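PDB 3OEQ: frataxin homolog, mitochondrial from Saccharomyces cerevisiae, which delivers ferrous iron for heme synthesis and iron-sulfur cluster assembly, oxidises it to ferric iron, and stores the metal as a mineral in large oligomers. Local coordinates for residues A[47-52]-A[61-66]; A[29-34]-A[51-56]. The protein carries 1 engineered substitution. One frame throughout, in Å; residues are numbered along the deposited sequence.

Interaction 1. Residues A[47-52]-A[61-66]; sequences CIPDVE and EIPAFG
Ile48 and Ile62 form the buried floor, their side chains lying side by side and pointing the same way. Ile62 CG1, anti to its carbonyl carbon (chi1 -74°), rests 3.8 Å from Ile48 CG2. Beside them the two prolines meet tip to tip, with Pro49 CD 3.4 Å from Pro63 CD, and Pro63 CD also lies against Cys47 O. Pro49 crosses the Glu61 side chain at about a right angle. A bent hydrogen bond joins Glu61 N to Asp50 O at 3.0 Å (133° at the hydrogen). The CA-H of Ile48 faces Glu61 O, and Ile48 O accepts a hydrogen bond from Ser41 OG. The acidic side is looser: Asp50 CB and Glu61 CG touch at 3.7 Å, but the carboxylates stand apart, with Asp50 OD2 5.6 Å from Glu61 OE1. Glu61 also packs on Pro11 of the second subunit, where its OE2 lies close to OE2 of Glu13. At the open end of the antiparallel hairpin of strands 50-53 and 57-61, apolar packing of isoleucines and prolines, with one bent backbone bond, joins the two segments, while the carboxylates, including that of Glu13 of the second subunit, would probably repel one another unless a proton or cation intervenes.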
loop_
_atom_site.group_PDB
_atom_site.type_symbol
_atom_site.label_atom_id
_atom_site.label_comp_id
_atom_site.label_asym_id
_atom_site.label_seq_id
_atom_site.Cartn_x
_atom_site.Cartn_y
_atom_site.Cartn_z
ATOM N N CYS A 47 10.407 -35.757 -1.849
ATOM C CA CYS A 47 10.873 -34.669 -0.971
ATOM C C CYS A 47 10.095 -33.323 -0.872
ATOM O O CYS A 47 10.642 -32.321 -0.381
ATOM C CB CYS A 47 12.320 -34.365 -1.350
ATOM S SG CYS A 47 12.426 -33.906 -3.094
ATOM N N ILE A 48 8.845 -33.301 -1.328
ATOM C CA ILE A 48 7.916 -32.216 -1.005
ATOM C C ILE A 48 6.546 -32.814 -0.639
ATOM O O ILE A 48 5.615 -32.760 -1.444
ATOM C CB ILE A 48 7.830 -31.127 -2.141
ATOM C CG1 ILE A 48 6.936 -31.542 -3.299
ATOM C CG2 ILE A 48 9.207 -30.794 -2.699
ATOM C CD1 ILE A 48 6.985 -30.574 -4.459
ATOM N N PRO A 49 6.423 -33.402 0.579
ATOM C CA PRO A 49 5.262 -34.248 0.954
ATOM C C PRO A 49 3.887 -33.576 1.106
ATOM O O PRO A 49 2.875 -34.266 0.970
ATOM C CB PRO A 49 5.689 -34.875 2.292
ATOM C CG PRO A 49 6.667 -33.921 2.858
ATOM C CD PRO A 49 7.400 -33.317 1.679
ATOM N N ASP A 50 3.854 -32.265 1.400
ATOM C CA ASP A 50 2.609 -31.540 1.722
ATOM C C ASP A 50 2.630 -30.048 1.372
ATOM O O ASP A 50 3.633 -29.362 1.546
ATOM C CB ASP A 50 2.258 -31.707 3.202
ATOM C CG ASP A 50 0.770 -31.565 3.477
ATOM O OD1 ASP A 50 -0.032 -31.338 2.553
ATOM O OD2 ASP A 50 0.387 -31.698 4.644
ATOM N N VAL A 51 1.501 -29.588 0.827
ATOM C CA VAL A 51 1.085 -28.183 0.767
ATOM C C VAL A 51 -0.298 -28.131 1.433
ATOM O O VAL A 51 -1.145 -28.989 1.169
ATOM C CB VAL A 51 0.935 -27.652 -0.679
ATOM C CG1 VAL A 51 1.946 -26.599 -0.980
ATOM C CG2 VAL A 51 0.987 -28.766 -1.689
ATOM N N GLU A 52 -0.525 -27.158 2.313
ATOM C CA GLU A 52 -1.870 -26.917 2.846
ATOM C C GLU A 52 -2.142 -25.391 2.833
ATOM O O GLU A 52 -1.227 -24.593 3.061
ATOM C CB GLU A 52 -2.036 -27.592 4.233
ATOM C CG GLU A 52 -3.401 -28.333 4.512
ATOM C CD GLU A 52 -3.589 -29.662 3.753
ATOM O OE1 GLU A 52 -4.104 -29.621 2.615
ATOM O OE2 GLU A 52 -3.262 -30.748 4.286
ATOM N N GLU A 61 5.693 -27.996 3.169
ATOM C CA GLU A 61 6.734 -28.962 3.623
ATOM C C GLU A 61 7.723 -29.367 2.544
ATOM O O GLU A 61 7.371 -29.911 1.511
ATOM C CB GLU A 61 6.131 -30.255 4.164
ATOM C CG GLU A 61 4.991 -30.076 5.115
ATOM C CD GLU A 61 5.424 -30.207 6.523
ATOM O OE1 GLU A 61 5.495 -31.337 7.024
ATOM O OE2 GLU A 61 5.687 -29.165 7.123
ATOM N N ILE A 62 8.981 -29.110 2.822
ATOM C CA ILE A 62 10.042 -29.452 1.927
ATOM C C ILE A 62 11.199 -29.849 2.853
ATOM O O ILE A 62 12.013 -28.983 3.199
ATOM C CB ILE A 62 10.374 -28.259 0.999
ATOM C CG1 ILE A 62 9.289 -28.092 -0.057
ATOM C CG2 ILE A 62 11.732 -28.427 0.333
ATOM C CD1 ILE A 62 9.631 -27.074 -1.060
ATOM N N PRO A 63 11.268 -31.160 3.256
ATOM C CA PRO A 63 12.135 -31.713 4.307
ATOM C C PRO A 63 13.602 -31.455 4.066
ATOM O O PRO A 63 14.332 -31.253 5.015
ATOM C CB PRO A 63 11.854 -33.205 4.229
ATOM C CG PRO A 63 10.513 -33.279 3.616
ATOM C CD PRO A 63 10.545 -32.248 2.581
ATOM N N ALA A 64 14.025 -31.453 2.804
ATOM C CA ALA A 64 15.351 -30.959 2.426
ATOM C C ALA A 64 15.769 -29.630 3.115
ATOM O O ALA A 64 16.898 -29.508 3.590
ATOM C CB ALA A 64 15.447 -30.840 0.900
ATOM N N PHE A 65 14.848 -28.656 3.184
ATOM C CA PHE A 65 15.141 -27.300 3.722
ATOM C C PHE A 65 14.461 -26.888 5.038
ATOM O O PHE A 65 14.984 -26.075 5.780
ATOM C CB PHE A 65 14.866 -26.240 2.662
ATOM C CG PHE A 65 15.485 -26.546 1.332
ATOM C CD1 PHE A 65 16.875 -26.762 1.219
ATOM C CD2 PHE A 65 14.690 -26.620 0.186
ATOM C CE1 PHE A 65 17.459 -27.046 -0.026
ATOM C CE2 PHE A 65 15.250 -26.900 -1.054
ATOM C CZ PHE A 65 16.646 -27.114 -1.166
ATOM N N GLY A 66 13.318 -27.481 5.336
ATOM C CA GLY A 66 12.477 -26.998 6.406
ATOM C C GLY A 66 11.221 -26.477 5.757
ATOM O O GLY A 66 11.078 -26.558 4.536
#

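Interaction 2. Residues A[29-34]-A[51-56]; sequences YLDHLL and VELSHG
Leu34 and Leu53 each carry CG anti to the backbone N (chi1 177° and -162°), which places each CG so that the two side chains meet between helix and strand. They cross obliquely, and Leu34 CD2 comes within 3.7 Å of Leu53 CD1. The other methyl of the helix residue works on the strand as well, for Leu34 CD1 lies 4.0 Å from Leu53 CB and 4.3 Å from Val51 CB. Leu53 in turn reaches back to the helix backbone: its CD1 sits 3.5 Å from Leu30 O, the carbonyl that already accepts the helical hydrogen bond from Leu34 N. That same methyl also approaches OD1 of Asp31; the Asp31 side chain, itself exposed, crosses that of Leu53 at about a right angle. One turn earlier in the helix, Leu30 CD1 meets Gly56 O at 4.1 Å, where the chain turns after the strand; the positive phi of Gly56 suits a residue without a side chain. Met58 on the adjoining strand touches both Leu34 and Leu53 and extends the apolar layer. An alanine at Leu34 would probably open a gap beside Leu53 and Val51, leaving Leu53 CB and Met58 with less to pack against and the Leu53 side chain freer to turn. Strand 51-53 runs nearly antiparallel to helix 29-34, their axes at 152° and 9.9 Å apart. Such a layer of leucine and valine between helix and antiparallel sheet is part of the interface that makes the alpha/beta sandwich of the frataxin fold, here where helix 25-37 covers strand 50-53, one of the two outermost strands of the sheet within the chain.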
loop_
_atom_site.group_PDB
_atom_site.type_symbol
_atom_site.label_atom_id
_atom_site.label_comp_id
_atom_site.label_asym_id
_atom_site.label_seq_id
_atom_site.Cartn_x
_atom_site.Cartn_y
_atom_site.Cartn_z
ATOM N N TYR A 29 -3.527 -15.113 -6.259
ATOM C CA TYR A 29 -2.165 -15.666 -6.404
ATOM C C TYR A 29 -1.987 -16.981 -5.685
ATOM O O TYR A 29 -1.463 -17.929 -6.229
ATOM C CB TYR A 29 -1.128 -14.675 -5.905
ATOM C CG TYR A 29 0.267 -15.062 -6.282
ATOM C CD1 TYR A 29 0.786 -14.724 -7.516
ATOM C CD2 TYR A 29 1.077 -15.753 -5.402
ATOM C CE1 TYR A 29 2.066 -15.069 -7.870
ATOM C CE2 TYR A 29 2.359 -16.103 -5.749
ATOM C CZ TYR A 29 2.841 -15.757 -6.990
ATOM O OH TYR A 29 4.110 -16.102 -7.346
ATOM N N LEU A 30 -2.457 -17.017 -4.451
ATOM C CA LEU A 30 -2.306 -18.169 -3.575
ATOM C C LEU A 30 -3.049 -19.403 -4.057
ATOM O O LEU A 30 -2.687 -20.510 -3.698
ATOM C CB LEU A 30 -2.724 -17.803 -2.149
ATOM C CG LEU A 30 -1.915 -16.676 -1.496
ATOM C CD1 LEU A 30 -2.123 -16.699 -0.007
ATOM C CD2 LEU A 30 -0.452 -16.805 -1.832
ATOM N N ASP A 31 -4.079 -19.212 -4.882
ATOM C CA ASP A 31 -4.825 -20.322 -5.493
ATOM C C ASP A 31 -4.071 -20.852 -6.682
ATOM O O ASP A 31 -3.798 -22.024 -6.735
ATOM C CB ASP A 31 -6.234 -19.892 -5.892
ATOM C CG ASP A 31 -7.075 -19.493 -4.698
ATOM O OD1 ASP A 31 -6.856 -20.048 -3.606
ATOM O OD2 ASP A 31 -7.950 -18.615 -4.844
ATOM N N HIS A 32 -3.715 -19.977 -7.618
ATOM C CA HIS A 32 -2.870 -20.355 -8.751
ATOM C C HIS A 32 -1.553 -20.993 -8.307
ATOM O O HIS A 32 -0.835 -21.597 -9.110
ATOM C CB HIS A 32 -2.549 -19.141 -9.604
ATOM C CG HIS A 32 -3.687 -18.672 -10.443
ATOM N ND1 HIS A 32 -3.504 -18.120 -11.694
ATOM C CD2 HIS A 32 -5.021 -18.668 -10.212
ATOM C CE1 HIS A 32 -4.680 -17.789 -12.195
ATOM N NE2 HIS A 32 -5.614 -18.102 -11.311
ATOM N N LEU A 33 -1.236 -20.837 -7.029
ATOM C CA LEU A 33 -0.025 -21.388 -6.454
ATOM C C LEU A 33 -0.334 -22.709 -5.755
ATOM O O LEU A 33 0.438 -23.625 -5.856
ATOM C CB LEU A 33 0.630 -20.371 -5.492
ATOM C CG LEU A 33 1.811 -20.884 -4.663
ATOM C CD1 LEU A 33 2.877 -21.454 -5.580
ATOM C CD2 LEU A 33 2.387 -19.832 -3.746
ATOM N N LEU A 34 -1.465 -22.798 -5.054
ATOM C CA LEU A 34 -1.829 -24.018 -4.344
ATOM C C LEU A 34 -1.893 -25.216 -5.284
ATOM O O LEU A 34 -1.340 -26.248 -4.964
ATOM C CB LEU A 34 -3.142 -23.862 -3.566
ATOM C CG LEU A 34 -3.675 -25.099 -2.828
ATOM C CD1 LEU A 34 -2.687 -25.599 -1.749
ATOM C CD2 LEU A 34 -5.066 -24.850 -2.260
ATOM N N VAL A 51 1.501 -29.588 0.827
ATOM C CA VAL A 51 1.085 -28.183 0.767
ATOM C C VAL A 51 -0.298 -28.131 1.433
ATOM O O VAL A 51 -1.145 -28.989 1.169
ATOM C CB VAL A 51 0.935 -27.652 -0.679
ATOM C CG1 VAL A 51 1.946 -26.599 -0.980
ATOM C CG2 VAL A 51 0.987 -28.766 -1.689
ATOM N N GLU A 52 -0.525 -27.158 2.313
ATOM C CA GLU A 52 -1.870 -26.917 2.846
ATOM C C GLU A 52 -2.142 -25.391 2.833
ATOM O O GLU A 52 -1.227 -24.593 3.061
ATOM C CB GLU A 52 -2.036 -27.592 4.233
ATOM C CG GLU A 52 -3.401 -28.333 4.512
ATOM C CD GLU A 52 -3.589 -29.662 3.753
ATOM O OE1 GLU A 52 -4.104 -29.621 2.615
ATOM O OE2 GLU A 52 -3.262 -30.748 4.286
ATOM N N LEU A 53 -3.387 -25.008 2.522
ATOM C CA LEU A 53 -3.845 -23.596 2.481
ATOM C C LEU A 53 -5.113 -23.362 3.340
ATOM O O LEU A 53 -6.204 -23.760 2.937
ATOM C CB LEU A 53 -4.101 -23.156 1.032
ATOM C CG LEU A 53 -4.172 -21.667 0.658
ATOM C CD1 LEU A 53 -4.406 -21.530 -0.802
ATOM C CD2 LEU A 53 -5.297 -20.931 1.363
ATOM N N SER A 54 -4.948 -22.702 4.497
ATOM C CA SER A 54 -5.983 -22.402 5.551
ATOM C C SER A 54 -7.025 -21.377 5.211
ATOM O O SER A 54 -8.138 -21.656 4.731
ATOM C CB SER A 54 -5.275 -21.643 6.681
ATOM O OG SER A 54 -4.859 -22.498 7.699
ATOM N N HIS A 55 -6.620 -20.166 5.586
ATOM C CA HIS A 55 -7.353 -18.957 5.418
ATOM C C HIS A 55 -6.330 -17.917 5.073
ATOM O O HIS A 55 -5.891 -17.157 5.918
ATOM C CB HIS A 55 -8.129 -18.640 6.684
ATOM C CG HIS A 55 -9.428 -19.386 6.758
ATOM N ND1 HIS A 55 -9.801 -20.133 7.861
ATOM C CD2 HIS A 55 -10.419 -19.541 5.830
ATOM C CE1 HIS A 55 -10.974 -20.699 7.618
ATOM N NE2 HIS A 55 -11.374 -20.355 6.397
ATOM N N GLY A 56 -5.921 -17.936 3.807
ATOM C CA GLY A 56 -4.852 -17.074 3.356
ATOM C C GLY A 56 -3.505 -17.284 4.035
ATOM O O GLY A 56 -2.663 -16.390 4.049
#

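Overall arrangement
Strand 50-53 belongs to both contacts, whose centres are about 15 Å apart, and Val51 and Glu52 are common to their segments. At its start, interaction 1 ties the approach to the strand to the loop that leaves strand 57-61; interaction 2 then seats the strand on helix 25-37. Val51 turns away from residues 61-66 and toward the helix, and it also touches Leu60 of the neighbouring strand. Interaction 2 lies nearer the middle of the chain, about 7 Å from its centre, against about 18 Å for interaction 1. Between them, the backbone pairing of Glu52 with Thr59 continues the hairpin. Together they fix this edge of the sheet both to its neighbouring strand and to the helical layer.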